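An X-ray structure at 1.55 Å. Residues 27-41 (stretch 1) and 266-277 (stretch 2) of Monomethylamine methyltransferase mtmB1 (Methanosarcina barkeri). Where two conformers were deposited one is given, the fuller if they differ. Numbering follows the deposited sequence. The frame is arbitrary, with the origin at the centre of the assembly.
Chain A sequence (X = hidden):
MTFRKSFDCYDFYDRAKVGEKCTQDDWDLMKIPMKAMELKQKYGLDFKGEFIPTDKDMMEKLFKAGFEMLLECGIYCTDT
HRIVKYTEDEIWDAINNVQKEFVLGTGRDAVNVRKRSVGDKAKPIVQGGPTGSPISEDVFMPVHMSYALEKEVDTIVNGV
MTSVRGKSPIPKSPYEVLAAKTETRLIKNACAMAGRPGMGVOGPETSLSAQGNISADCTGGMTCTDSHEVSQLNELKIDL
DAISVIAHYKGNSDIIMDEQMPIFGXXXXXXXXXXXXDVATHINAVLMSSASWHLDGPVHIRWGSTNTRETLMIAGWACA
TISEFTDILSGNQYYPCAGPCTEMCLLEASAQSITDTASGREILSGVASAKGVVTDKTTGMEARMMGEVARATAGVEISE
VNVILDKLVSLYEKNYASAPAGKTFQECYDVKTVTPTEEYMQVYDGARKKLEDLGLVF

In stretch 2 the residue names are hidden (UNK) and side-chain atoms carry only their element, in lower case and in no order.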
# COMPACT_ATOMS: atom_id res chain seq x y z
N TRP A 27 -24.77 -17.72 -39.81
CA TRP A 27 -24.00 -16.51 -39.53
C TRP A 27 -22.74 -16.43 -40.39
O TRP A 27 -22.53 -15.44 -41.09
CB TRP A 27 -23.62 -16.47 -38.04
CG TRP A 27 -22.97 -15.18 -37.61
CD1 TRP A 27 -21.64 -14.97 -37.38
CD2 TRP A 27 -23.64 -13.94 -37.33
NE1 TRP A 27 -21.44 -13.66 -36.97
CE2 TRP A 27 -22.64 -13.02 -36.94
CE3 TRP A 27 -24.97 -13.53 -37.38
CZ2 TRP A 27 -22.95 -11.70 -36.59
CZ3 TRP A 27 -25.28 -12.21 -37.03
CH2 TRP A 27 -24.27 -11.31 -36.64
N ASP A 28 -21.93 -17.48 -40.35
CA ASP A 28 -20.67 -17.53 -41.09
C ASP A 28 -20.77 -17.63 -42.60
O ASP A 28 -19.97 -17.03 -43.32
CB ASP A 28 -19.81 -18.70 -40.63
CG ASP A 28 -19.56 -18.71 -39.15
OD1 ASP A 28 -19.53 -17.62 -38.54
OD2 ASP A 28 -19.38 -19.82 -38.59
N LEU A 29 -21.73 -18.41 -43.08
CA LEU A 29 -21.88 -18.64 -44.51
C LEU A 29 -22.94 -17.81 -45.21
O LEU A 29 -23.13 -17.94 -46.43
CB LEU A 29 -22.16 -20.13 -44.74
CG LEU A 29 -21.22 -21.10 -44.01
CD1 LEU A 29 -21.63 -22.53 -44.32
CD2 LEU A 29 -19.78 -20.84 -44.41
N MET A 30 -23.64 -16.95 -44.47
CA MET A 30 -24.68 -16.13 -45.07
C MET A 30 -24.75 -14.69 -44.57
O MET A 30 -24.42 -13.77 -45.31
CB MET A 30 -26.04 -16.81 -44.87
CG MET A 30 -27.22 -16.01 -45.41
SD MET A 30 -28.78 -16.92 -45.30
CE MET A 30 -29.15 -16.74 -43.54
N LYS A 31 -25.15 -14.49 -43.32
CA LYS A 31 -25.29 -13.14 -42.79
C LYS A 31 -24.05 -12.26 -42.91
O LYS A 31 -24.13 -11.14 -43.44
CB LYS A 31 -25.77 -13.19 -41.34
CG LYS A 31 -27.19 -13.74 -41.21
CD LYS A 31 -27.67 -13.75 -39.77
CE LYS A 31 -29.07 -14.35 -39.66
NZ LYS A 31 -30.07 -13.56 -40.42
N ILE A 32 -22.91 -12.75 -42.44
CA ILE A 32 -21.68 -11.97 -42.51
C ILE A 32 -21.19 -11.72 -43.94
O ILE A 32 -21.01 -10.58 -44.35
CB ILE A 32 -20.55 -12.64 -41.69
CG1 ILE A 32 -20.90 -12.57 -40.20
CG2 ILE A 32 -19.21 -11.96 -41.96
CD1 ILE A 32 -21.04 -11.16 -39.66
N PRO A 33 -20.97 -12.79 -44.73
CA PRO A 33 -20.51 -12.56 -46.10
C PRO A 33 -21.46 -11.71 -46.95
O PRO A 33 -21.01 -10.91 -47.77
CB PRO A 33 -20.30 -13.98 -46.64
CG PRO A 33 -21.28 -14.79 -45.86
CD PRO A 33 -21.12 -14.23 -44.46
N MET A 34 -22.76 -11.88 -46.77
CA MET A 34 -23.73 -11.10 -47.54
C MET A 34 -23.63 -9.61 -47.22
O MET A 34 -23.59 -8.78 -48.13
CB MET A 34 -25.16 -11.57 -47.25
CG MET A 34 -25.60 -12.79 -48.04
SD MET A 34 -27.29 -13.26 -47.63
CE MET A 34 -28.23 -12.02 -48.50
N LYS A 35 -23.58 -9.27 -45.94
CA LYS A 35 -23.51 -7.87 -45.56
C LYS A 35 -22.20 -7.21 -45.97
O LYS A 35 -22.19 -6.06 -46.42
CB LYS A 35 -23.71 -7.72 -44.05
CG LYS A 35 -23.83 -6.27 -43.60
CD LYS A 35 -25.01 -5.57 -44.27
CE LYS A 35 -26.33 -6.19 -43.85
NZ LYS A 35 -27.48 -5.48 -44.47
N ALA A 36 -21.09 -7.92 -45.83
CA ALA A 36 -19.79 -7.35 -46.21
C ALA A 36 -19.78 -7.09 -47.71
O ALA A 36 -19.31 -6.04 -48.17
CB ALA A 36 -18.67 -8.31 -45.83
N MET A 37 -20.32 -8.04 -48.47
CA MET A 37 -20.39 -7.93 -49.92
C MET A 37 -21.28 -6.75 -50.32
O MET A 37 -20.94 -5.97 -51.21
CB MET A 37 -20.97 -9.23 -50.49
CG MET A 37 -21.07 -9.25 -52.00
SD MET A 37 -21.74 -10.81 -52.60
CE MET A 37 -20.24 -11.71 -52.95
N GLU A 38 -22.42 -6.64 -49.66
CA GLU A 38 -23.38 -5.57 -49.91
C GLU A 38 -22.78 -4.19 -49.64
O GLU A 38 -22.88 -3.28 -50.46
CB GLU A 38 -24.62 -5.77 -49.04
CG GLU A 38 -25.61 -4.62 -49.07
CD GLU A 38 -26.78 -4.83 -48.12
OE1 GLU A 38 -26.71 -5.75 -47.27
OE2 GLU A 38 -27.76 -4.07 -48.22
N LEU A 39 -22.14 -4.05 -48.48
CA LEU A 39 -21.55 -2.77 -48.11
C LEU A 39 -20.37 -2.38 -48.99
O LEU A 39 -20.17 -1.20 -49.29
CB LEU A 39 -21.14 -2.81 -46.64
CG LEU A 39 -22.34 -3.00 -45.70
CD1 LEU A 39 -21.86 -3.16 -44.26
CD2 LEU A 39 -23.29 -1.82 -45.82
N LYS A 40 -19.57 -3.36 -49.42
CA LYS A 40 -18.44 -3.06 -50.28
C LYS A 40 -18.93 -2.41 -51.57
O LYS A 40 -18.39 -1.41 -52.02
CB LYS A 40 -17.64 -4.32 -50.62
CG LYS A 40 -16.51 -4.03 -51.60
CD LYS A 40 -15.79 -5.29 -52.06
CE LYS A 40 -14.71 -4.95 -53.07
NZ LYS A 40 -13.99 -6.16 -53.55
N GLN A 41 -19.96 -3.00 -52.17
CA GLN A 41 -20.50 -2.47 -53.42
C GLN A 41 -21.28 -1.18 -53.23
O GLN A 41 -21.12 -0.23 -54.00
CB GLN A 41 -21.37 -3.54 -54.09
CG GLN A 41 -21.92 -3.15 -55.47
CD GLN A 41 -20.84 -2.65 -56.43
OE1 GLN A 41 -19.69 -3.10 -56.39
NE2 GLN A 41 -21.23 -1.74 -57.31
N UNK A 266 -11.49 -15.31 -45.29
CA UNK A 266 -12.35 -16.00 -44.35
C UNK A 266 -13.82 -15.80 -44.64
O UNK A 266 -14.20 -15.60 -45.79
N UNK A 267 -14.66 -15.83 -43.61
CA UNK A 267 -16.10 -15.68 -43.78
C UNK A 267 -16.55 -14.37 -44.43
O UNK A 267 -17.57 -14.33 -45.11
c UNK A 267 -16.36 -17.25 -40.40
c UNK A 267 -16.61 -17.18 -41.77
c UNK A 267 -16.83 -15.84 -42.45
c UNK A 267 -16.17 -18.47 -39.76
c UNK A 267 -16.48 -19.61 -41.86
o UNK A 267 -16.05 -20.85 -39.86
c UNK A 267 -16.67 -18.37 -42.49
c UNK A 267 -16.24 -19.64 -40.50
N UNK A 268 -15.79 -13.29 -44.21
CA UNK A 268 -16.16 -12.00 -44.78
C UNK A 268 -15.86 -11.89 -46.27
O UNK A 268 -16.59 -11.24 -47.01
c UNK A 268 -15.44 -10.88 -44.04
N UNK A 269 -14.78 -12.54 -46.70
CA UNK A 269 -14.41 -12.49 -48.09
C UNK A 269 -13.02 -11.91 -48.31
O UNK A 269 -12.08 -12.23 -47.57
N UNK A 270 -12.90 -11.05 -49.32
CA UNK A 270 -11.62 -10.45 -49.66
C UNK A 270 -11.11 -9.28 -48.84
O UNK A 270 -11.53 -9.08 -47.70
N UNK A 271 -10.21 -8.51 -49.44
CA UNK A 271 -9.58 -7.36 -48.78
C UNK A 271 -10.55 -6.32 -48.24
O UNK A 271 -10.61 -6.09 -47.03
c UNK A 271 -7.99 -5.43 -49.04
c UNK A 271 -7.46 -7.64 -50.11
c UNK A 271 -6.42 -7.06 -51.06
c UNK A 271 -8.57 -6.66 -49.73
N UNK A 272 -11.31 -5.67 -49.12
CA UNK A 272 -12.24 -4.65 -48.65
C UNK A 272 -13.28 -5.22 -47.69
O UNK A 272 -13.64 -4.57 -46.70
o UNK A 272 -11.32 -4.97 -51.81
c UNK A 272 -12.07 -3.02 -50.65
c UNK A 272 -12.95 -3.97 -49.83
o UNK A 272 -10.34 -3.06 -52.29
c UNK A 272 -11.18 -3.73 -51.65
N UNK A 273 -13.78 -6.42 -47.98
CA UNK A 273 -14.78 -7.04 -47.13
C UNK A 273 -14.24 -7.30 -45.72
O UNK A 273 -14.92 -7.04 -44.73
c UNK A 273 -15.10 -8.25 -50.26
c UNK A 273 -15.25 -8.38 -47.73
c UNK A 273 -16.01 -8.26 -49.04
o UNK A 273 -15.62 -8.42 -51.38
o UNK A 273 -13.87 -8.07 -50.11
N UNK A 274 -13.02 -7.83 -45.65
CA UNK A 274 -12.41 -8.13 -44.36
C UNK A 274 -12.10 -6.84 -43.60
O UNK A 274 -12.13 -6.82 -42.37
c UNK A 274 -10.53 -9.34 -43.18
o UNK A 274 -11.42 -10.17 -45.25
c UNK A 274 -11.12 -8.96 -44.54
N UNK A 275 -11.81 -5.77 -44.33
CA UNK A 275 -11.51 -4.49 -43.69
C UNK A 275 -12.78 -3.89 -43.09
O UNK A 275 -12.73 -3.26 -42.03
o UNK A 275 -9.76 -4.14 -45.35
c UNK A 275 -10.87 -3.50 -44.70
c UNK A 275 -10.36 -2.25 -43.98
N UNK A 276 -13.91 -4.09 -43.76
CA UNK A 276 -15.18 -3.61 -43.24
C UNK A 276 -15.42 -4.29 -41.89
O UNK A 276 -15.82 -3.65 -40.92
c UNK A 276 -16.35 -3.95 -44.20
c UNK A 276 -17.26 -3.46 -46.54
c UNK A 276 -16.23 -3.11 -45.47
c UNK A 276 -17.69 -3.72 -43.52
N UNK A 277 -15.17 -5.59 -41.84
CA UNK A 277 -15.33 -6.35 -40.61
C UNK A 277 -14.36 -5.84 -39.55
O UNK A 277 -14.72 -5.69 -38.38
c UNK A 277 -16.23 -8.47 -41.62
c UNK A 277 -14.91 -8.59 -39.51
c UNK A 277 -15.07 -7.86 -40.84
O HOH W 1 -18.52 -17.20 -45.73
O HOH W 2 -17.10 -20.88 -37.34
O HOH W 3 -18.42 -11.52 -48.85
O HOH W 4 -12.57 -8.13 -52.45
O HOH W 5 -15.18 -8.51 -53.92

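Position 266 has no side-chain atoms and lies beyond the reach of stretch 1; it is G266. Position 267 carries one carbon followed by a six-carbon ring bearing one oxygen. The ring lies flat against D28, whose CB sits 3.4 Å from the ring centroid, almost on its normal, in a CH-pi contact, and L29 CD2 adds an apolar contact at 4.3 Å from a ring carbon of position 267. This is Y267. Water 2 bridges the polar ends, 2.8 Å from D28 OD2 and 2.7 Å from Y267 OH.

At position 268 a single carbon points away from stretch 1, yet remains 4.4 Å from I32 CG2: A268. The small side chain accompanies a close backbone approach, its CA lying 4.6 Å from P33 CA. Position 269 has no side-chain atoms, and its phi of 121° and psi of -137° would jam a CB against the preceding carbonyl oxygen; it is G269. Position 270, equally bare, is G270 and occupies the N-cap position of the helix that follows.

Position 271 has four carbons, forked at the first with one arm two carbons long, and points away from stretch 1; this is I271. Position 272 has three carbons, the third carrying two oxygens, one of which lies 3.4 Å from K40 NZ in a salt bridge whose hydrogen bond is weak; it is E272. Position 273 has the same composition. Its CB packs 3.9 Å from A36 CB, while one of its oxygens forms a salt bridge to K40 NZ at 3.5 Å; it is E273.

Positions 274 and 275 each show one carbon carrying an oxygen and a carbon, and neither touches stretch 1. They are T274 and T275, whose OG1 atoms turn back onto their own helix, T274 OG1 to G270 O and T275 OG1 to I271 O, both at 2.7 Å. Position 276 repeats the forked four-carbon pattern but points toward stretch 1, the carbon ending its longer arm 3.7 Å from A36 O and 3.9 Å from L39 CB: I276. Position 277, one carbon bearing two more, is V277, at the margin of the contact.

The contact thus runs along helix 27-41 from an aromatic end to a charged one. Between them, A36 CB packs against E273 CB (3.9 Å), and the two helix axes approach to 8.9 Å at 107°. Water 3 joins P33 O at 2.9 Å to A268 O at 2.6 Å. At the charged end, extended K40 meets both glutamates, and water 5, 2.7 Å from K40 NZ and 2.6 Å from E273 OE1, reinforces the bridge.

Stretch 2, residues 266-277: GYAGGIEETTIV
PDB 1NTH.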